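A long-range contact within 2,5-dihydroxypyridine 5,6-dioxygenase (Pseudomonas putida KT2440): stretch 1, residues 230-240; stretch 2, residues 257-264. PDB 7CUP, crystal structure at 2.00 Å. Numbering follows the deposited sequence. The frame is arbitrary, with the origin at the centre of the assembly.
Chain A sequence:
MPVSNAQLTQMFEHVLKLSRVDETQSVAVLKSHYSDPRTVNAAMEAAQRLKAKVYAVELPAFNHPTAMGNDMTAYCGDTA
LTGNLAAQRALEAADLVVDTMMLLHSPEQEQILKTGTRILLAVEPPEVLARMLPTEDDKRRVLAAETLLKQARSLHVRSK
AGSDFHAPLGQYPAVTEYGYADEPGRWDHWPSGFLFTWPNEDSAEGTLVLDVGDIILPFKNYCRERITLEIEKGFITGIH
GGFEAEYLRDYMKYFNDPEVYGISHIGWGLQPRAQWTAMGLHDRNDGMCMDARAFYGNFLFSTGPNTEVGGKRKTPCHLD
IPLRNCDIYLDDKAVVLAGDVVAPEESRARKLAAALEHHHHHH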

ATOM      1  N   GLU A 230      19.303  37.096 -29.237  1.00 37.09           N
ATOM      2  CA  GLU A 230      20.518  37.906 -29.523  1.00 40.48           C
ATOM      3  C   GLU A 230      21.410  37.781 -28.289  1.00 36.41           C
ATOM      4  O   GLU A 230      20.914  38.040 -27.155  1.00 39.43           O
ATOM      5  CB  GLU A 230      20.137  39.345 -29.887  1.00 42.81           C
ATOM      6  CG  GLU A 230      19.464  39.449 -31.248  1.00 49.87           C
ATOM      7  CD  GLU A 230      18.429  40.560 -31.388  1.00 61.62           C
ATOM      8  OE1 GLU A 230      18.372  41.456 -30.508  1.00 60.22           O
ATOM      9  OE2 GLU A 230      17.663  40.528 -32.386  1.00 78.65           O
ATOM     10  N   ILE A 231      22.646  37.345 -28.515  1.00 36.94           N
ATOM     11  CA  ILE A 231      23.667  37.061 -27.465  1.00 37.51           C
ATOM     12  C   ILE A 231      24.844  38.022 -27.666  1.00 37.87           C
ATOM     13  O   ILE A 231      25.356  38.101 -28.797  1.00 35.38           O
ATOM     14  CB  ILE A 231      24.096  35.584 -27.551  1.00 36.04           C
ATOM     15  CG1 ILE A 231      22.914  34.659 -27.233  1.00 36.40           C
ATOM     16  CG2 ILE A 231      25.289  35.294 -26.656  1.00 35.86           C
ATOM     17  CD1 ILE A 231      22.899  33.420 -28.092  1.00 37.35           C
ATOM     18  N   GLU A 232      25.258  38.708 -26.604  1.00 39.98           N
ATOM     19  CA  GLU A 232      26.443  39.604 -26.610  1.00 44.10           C
ATOM     20  C   GLU A 232      27.263  39.302 -25.355  1.00 41.16           C
ATOM     21  O   GLU A 232      26.686  39.302 -24.228  1.00 37.05           O
ATOM     22  CB  GLU A 232      26.016  41.073 -26.699  1.00 48.17           C
ATOM     23  CG  GLU A 232      25.340  41.443 -28.011  1.00 51.72           C
ATOM     24  CD  GLU A 232      24.486  42.699 -27.914  1.00 59.59           C
ATOM     25  OE1 GLU A 232      24.912  43.643 -27.222  1.00 64.77           O
ATOM     26  OE2 GLU A 232      23.382  42.715 -28.494  1.00 67.15           O
ATOM     27  N   LYS A 233      28.547  39.019 -25.557  1.00 40.03           N
ATOM     28  CA  LYS A 233      29.518  38.801 -24.464  1.00 43.75           C
ATOM     29  C   LYS A 233      28.900  37.755 -23.531  1.00 42.90           C
ATOM     30  O   LYS A 233      28.738  38.046 -22.337  1.00 39.06           O
ATOM     31  CB  LYS A 233      29.806  40.119 -23.743  1.00 48.09           C
ATOM     32  CG  LYS A 233      30.422  41.226 -24.595  1.00 55.95           C
ATOM     33  CD  LYS A 233      30.485  42.578 -23.874  1.00 61.69           C
ATOM     34  CE  LYS A 233      29.134  43.265 -23.766  1.00 67.04           C
ATOM     35  NZ  LYS A 233      28.996  44.044 -22.512  1.00 67.84           N
ATOM     36  N   GLY A 234      28.477  36.626 -24.101  1.00 40.26           N
ATOM     37  CA  GLY A 234      28.042  35.434 -23.343  1.00 37.67           C
ATOM     38  C   GLY A 234      26.668  35.554 -22.707  1.00 36.79           C
ATOM     39  O   GLY A 234      26.312  34.619 -21.963  1.00 38.23           O
ATOM     40  N   PHE A 235      25.914  36.624 -22.966  1.00 33.64           N
ATOM     41  CA  PHE A 235      24.565  36.831 -22.392  1.00 35.54           C
ATOM     42  C   PHE A 235      23.512  37.053 -23.492  1.00 39.41           C
ATOM     43  O   PHE A 235      23.764  37.708 -24.516  1.00 38.91           O
ATOM     44  CB  PHE A 235      24.583  37.987 -21.393  1.00 38.03           C
ATOM     45  CG  PHE A 235      25.186  37.628 -20.064  1.00 36.90           C
ATOM     46  CD1 PHE A 235      26.559  37.524 -19.921  1.00 36.96           C
ATOM     47  CD2 PHE A 235      24.384  37.337 -18.978  1.00 34.90           C
ATOM     48  CE1 PHE A 235      27.126  37.157 -18.713  1.00 36.48           C
ATOM     49  CE2 PHE A 235      24.954  37.011 -17.758  1.00 37.44           C
ATOM     50  CZ  PHE A 235      26.322  36.914 -17.630  1.00 34.39           C
ATOM     51  N   ILE A 236      22.320  36.507 -23.265  1.00 35.64           N
ATOM     52  CA  ILE A 236      21.094  36.829 -24.042  1.00 36.22           C
ATOM     53  C   ILE A 236      20.707  38.273 -23.712  1.00 33.69           C
ATOM     54  O   ILE A 236      20.431  38.578 -22.540  1.00 31.39           O
ATOM     55  CB  ILE A 236      19.956  35.826 -23.736  1.00 36.19           C
ATOM     56  CG1 ILE A 236      20.316  34.403 -24.168  1.00 32.90           C
ATOM     57  CG2 ILE A 236      18.667  36.298 -24.387  1.00 38.19           C
ATOM     58  CD1 ILE A 236      19.472  33.319 -23.503  1.00 34.56           C
ATOM     59  N   THR A 237      20.690  39.147 -24.713  1.00 37.60           N
ATOM     60  CA  THR A 237      20.315  40.576 -24.539  1.00 37.86           C
ATOM     61  C   THR A 237      18.988  40.855 -25.236  1.00 37.39           C
ATOM     62  O   THR A 237      18.363  41.890 -24.918  1.00 45.38           O
ATOM     63  CB  THR A 237      21.433  41.488 -25.045  1.00 38.07           C
ATOM     64  OG1 THR A 237      21.616  41.109 -26.411  1.00 37.45           O
ATOM     65  CG2 THR A 237      22.693  41.332 -24.218  1.00 38.61           C
ATOM     66  N   GLY A 238      18.536  39.955 -26.102  1.00 35.07           N
ATOM     67  CA  GLY A 238      17.243  40.114 -26.778  1.00 34.31           C
ATOM     68  C   GLY A 238      16.537  38.783 -26.903  1.00 30.92           C
ATOM     69  O   GLY A 238      17.201  37.837 -27.296  1.00 29.59           O
ATOM     70  N   ILE A 239      15.227  38.770 -26.666  1.00 28.61           N
ATOM     71  CA  ILE A 239      14.327  37.613 -26.942  1.00 31.94           C
ATOM     72  C   ILE A 239      13.107  38.111 -27.735  1.00 31.13           C
ATOM     73  O   ILE A 239      12.277  38.875 -27.164  1.00 34.34           O
ATOM     74  CB  ILE A 239      13.934  36.924 -25.625  1.00 29.79           C
ATOM     75  CG1 ILE A 239      15.172  36.530 -24.813  1.00 31.01           C
ATOM     76  CG2 ILE A 239      13.014  35.746 -25.913  1.00 30.80           C
ATOM     77  CD1 ILE A 239      14.865  35.935 -23.440  1.00 31.04           C
ATOM     78  N   HIS A 240      12.982  37.672 -28.990  1.00 32.74           N
ATOM     79  CA  HIS A 240      11.986  38.183 -29.964  1.00 32.19           C
ATOM     80  C   HIS A 240      11.190  37.059 -30.631  1.00 30.86           C
ATOM     81  O   HIS A 240      11.793  36.096 -31.123  1.00 34.22           O
ATOM     82  CB  HIS A 240      12.700  39.020 -31.030  1.00 35.45           C
ATOM     83  CG  HIS A 240      13.558  40.048 -30.400  1.00 36.22           C
ATOM     84  ND1 HIS A 240      14.943  40.043 -30.530  1.00 37.19           N
ATOM     85  CD2 HIS A 240      13.229  41.047 -29.562  1.00 37.16           C
ATOM     86  CE1 HIS A 240      15.428  41.039 -29.825  1.00 36.84           C
ATOM     87  NE2 HIS A 240      14.391  41.676 -29.219  1.00 39.89           N
ATOM     88  N   ASP A 257      16.739  38.336 -11.715  1.00 36.87           N
ATOM     89  CA  ASP A 257      18.193  38.077 -11.615  1.00 36.69           C
ATOM     90  C   ASP A 257      18.778  38.120 -13.014  1.00 37.39           C
ATOM     91  O   ASP A 257      18.388  37.332 -13.868  1.00 39.37           O
ATOM     92  CB  ASP A 257      18.491  36.728 -10.970  1.00 37.19           C
ATOM     93  CG  ASP A 257      19.967  36.479 -10.682  1.00 40.75           C
ATOM     94  OD1 ASP A 257      20.812  37.321 -11.087  1.00 34.37           O
ATOM     95  OD2 ASP A 257      20.266  35.417 -10.073  1.00 43.45           O
ATOM     96  N   PRO A 258      19.718  39.047 -13.293  1.00 38.31           N
ATOM     97  CA  PRO A 258      20.362  39.092 -14.609  1.00 36.76           C
ATOM     98  C   PRO A 258      21.218  37.865 -14.954  1.00 32.42           C
ATOM     99  O   PRO A 258      21.504  37.663 -16.107  1.00 33.29           O
ATOM    100  CB  PRO A 258      21.194  40.390 -14.577  1.00 38.47           C
ATOM    101  CG  PRO A 258      21.300  40.781 -13.122  1.00 40.72           C
ATOM    102  CD  PRO A 258      20.116  40.156 -12.412  1.00 39.61           C
ATOM    103  N   GLU A 259      21.621  37.056 -13.978  1.00 35.48           N
ATOM    104  CA  GLU A 259      22.453  35.849 -14.265  1.00 35.00           C
ATOM    105  C   GLU A 259      21.692  34.857 -15.152  1.00 32.23           C
ATOM    106  O   GLU A 259      22.357  34.138 -15.910  1.00 31.10           O
ATOM    107  CB  GLU A 259      22.862  35.173 -12.967  1.00 40.41           C
ATOM    108  CG  GLU A 259      23.879  35.966 -12.177  1.00 43.43           C
ATOM    109  CD  GLU A 259      24.485  35.162 -11.038  1.00 47.26           C
ATOM    110  OE1 GLU A 259      25.534  35.594 -10.508  1.00 48.34           O
ATOM    111  OE2 GLU A 259      23.921  34.083 -10.698  1.00 41.92           O
ATOM    112  N   VAL A 260      20.350  34.856 -15.114  1.00 31.15           N
ATOM    113  CA  VAL A 260      19.496  33.846 -15.832  1.00 29.96           C
ATOM    114  C   VAL A 260      19.846  33.869 -17.334  1.00 32.68           C
ATOM    115  O   VAL A 260      19.782  32.795 -17.971  1.00 30.34           O
ATOM    116  CB  VAL A 260      17.984  34.042 -15.580  1.00 30.98           C
ATOM    117  CG1 VAL A 260      17.669  34.143 -14.102  1.00 32.53           C
ATOM    118  CG2 VAL A 260      17.379  35.242 -16.281  1.00 31.35           C
ATOM    119  N   TYR A 261      20.266  35.026 -17.877  1.00 31.28           N
ATOM    120  CA  TYR A 261      20.464  35.238 -19.338  1.00 31.69           C
ATOM    121  C   TYR A 261      21.839  34.740 -19.792  1.00 31.36           C
ATOM    122  O   TYR A 261      22.141  34.791 -20.994  1.00 30.84           O
ATOM    123  CB  TYR A 261      20.214  36.707 -19.709  1.00 32.03           C
ATOM    124  CG  TYR A 261      18.838  37.171 -19.327  1.00 29.09           C
ATOM    125  CD1 TYR A 261      17.725  36.685 -19.997  1.00 30.03           C
ATOM    126  CD2 TYR A 261      18.639  38.023 -18.251  1.00 32.61           C
ATOM    127  CE1 TYR A 261      16.450  37.068 -19.630  1.00 31.22           C
ATOM    128  CE2 TYR A 261      17.365  38.400 -17.850  1.00 30.64           C
ATOM    129  CZ  TYR A 261      16.267  37.919 -18.545  1.00 32.21           C
ATOM    130  OH  TYR A 261      15.002  38.262 -18.158  1.00 26.70           O
ATOM    131  N   GLY A 262      22.659  34.229 -18.886  1.00 32.50           N
ATOM    132  CA  GLY A 262      24.004  33.762 -19.266  1.00 32.95           C
ATOM    133  C   GLY A 262      23.962  32.440 -20.022  1.00 34.04           C
ATOM    134  O   GLY A 262      23.274  31.517 -19.566  1.00 31.24           O
ATOM    135  N   ILE A 263      24.736  32.312 -21.094  1.00 30.29           N
ATOM    136  CA  ILE A 263      24.890  31.025 -21.806  1.00 29.49           C
ATOM    137  C   ILE A 263      25.813  30.129 -20.990  1.00 34.24           C
ATOM    138  O   ILE A 263      26.925  30.569 -20.589  1.00 30.94           O
ATOM    139  CB  ILE A 263      25.384  31.207 -23.235  1.00 28.70           C
ATOM    140  CG1 ILE A 263      24.460  32.132 -24.032  1.00 34.31           C
ATOM    141  CG2 ILE A 263      25.530  29.858 -23.906  1.00 28.98           C
ATOM    142  CD1 ILE A 263      23.011  31.643 -24.171  1.00 34.55           C
ATOM    143  N   SER A 264      25.333  28.914 -20.724  1.00 34.92           N
ATOM    144  CA  SER A 264      26.056  27.862 -19.971  1.00 33.88           C
ATOM    145  C   SER A 264      26.605  26.852 -20.977  1.00 32.84           C
ATOM    146  O   SER A 264      27.437  27.228 -21.798  1.00 32.21           O
ATOM    147  CB  SER A 264      25.164  27.250 -18.917  1.00 37.97           C
ATOM    148  OG  SER A 264      25.222  28.037 -17.734  1.00 48.77           O
TER
HETATM  149  O   HOH W   1      28.212  32.837 -21.381  1.00 34.45           O

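A short backbone bridge can fix the register of two chain segments while the side chains around it settle into one another's hollows, and this contact in 2,5-dihydroxypyridine 5,6-dioxygenase is a compact example. The first stretch is a hairpin whose strands are joined by a type I' turn from Glu232 to Phe235; the second leaves a 3-10 segment, 258-261, and enters a strand at Ile263. They meet at a single beta bridge, Phe235 with Gly262, where the two CA atoms lie 4.4 Å apart. Two nearly straight hydrogen bonds frame it: Ile263 N donates to Gly234 O at 2.9 Å, and Ile236 N donates to Tyr261 O, also at 2.9 Å. Tyr261 O further receives a CA-H...O contact from Phe235 CA at 3.5 Å. A water extends the polar seam, donating to Gly234 O and to Ile263 O, each 2.7 Å from its oxygen.

One clear fit of shape is that of Phe235 to Gly262. The CA-to-CB bond of Phe235 points sideways, but with chi1 in the m well the ring end comes nearer to the second stretch and lays one face against Gly262, whose CA sits 3.9 Å from the ring centroid in a CH-pi contact. Glycine suits this place: an ideal CB here would lie only 3.4 Å from Phe235 CE2, a tight approach. At the ring edge, Phe235 CE2 comes within 3.9 Å of Pro258 O, so the aromatic side chain spans from the bridge back to the start of the 3-10 segment.

Tyr261, whose CA-to-CB bond points toward the hairpin, supplies a second bump. Its CB packs 4.1 Å from Ile236 CB, and farther out its CE1 lies 4.3 Å from Ile239 CD1, so the long, flat side chain reaches past the bridge along the hairpin strand. Branched aliphatic chains fill the space around Ile263: its CD1 meets Ile236 CG1 at 3.9 Å, and its CG1 meets Ile231 CG2 at 4.2 Å. Ile236 thus touches both Tyr261 and Ile263, while Ile231 brings in the other strand of the hairpin. All four isoleucines are buried, as befits side chains with no polar group to satisfy.

The turn completes the design. Gly234 adopts a positive phi of 75°, which by itself favours glycine, and its carbonyl serves both Ile263 N and the water. Altogether the contact buries 395 Å², with Tyr261 and Ile263 the residues most covered by the opposing stretch.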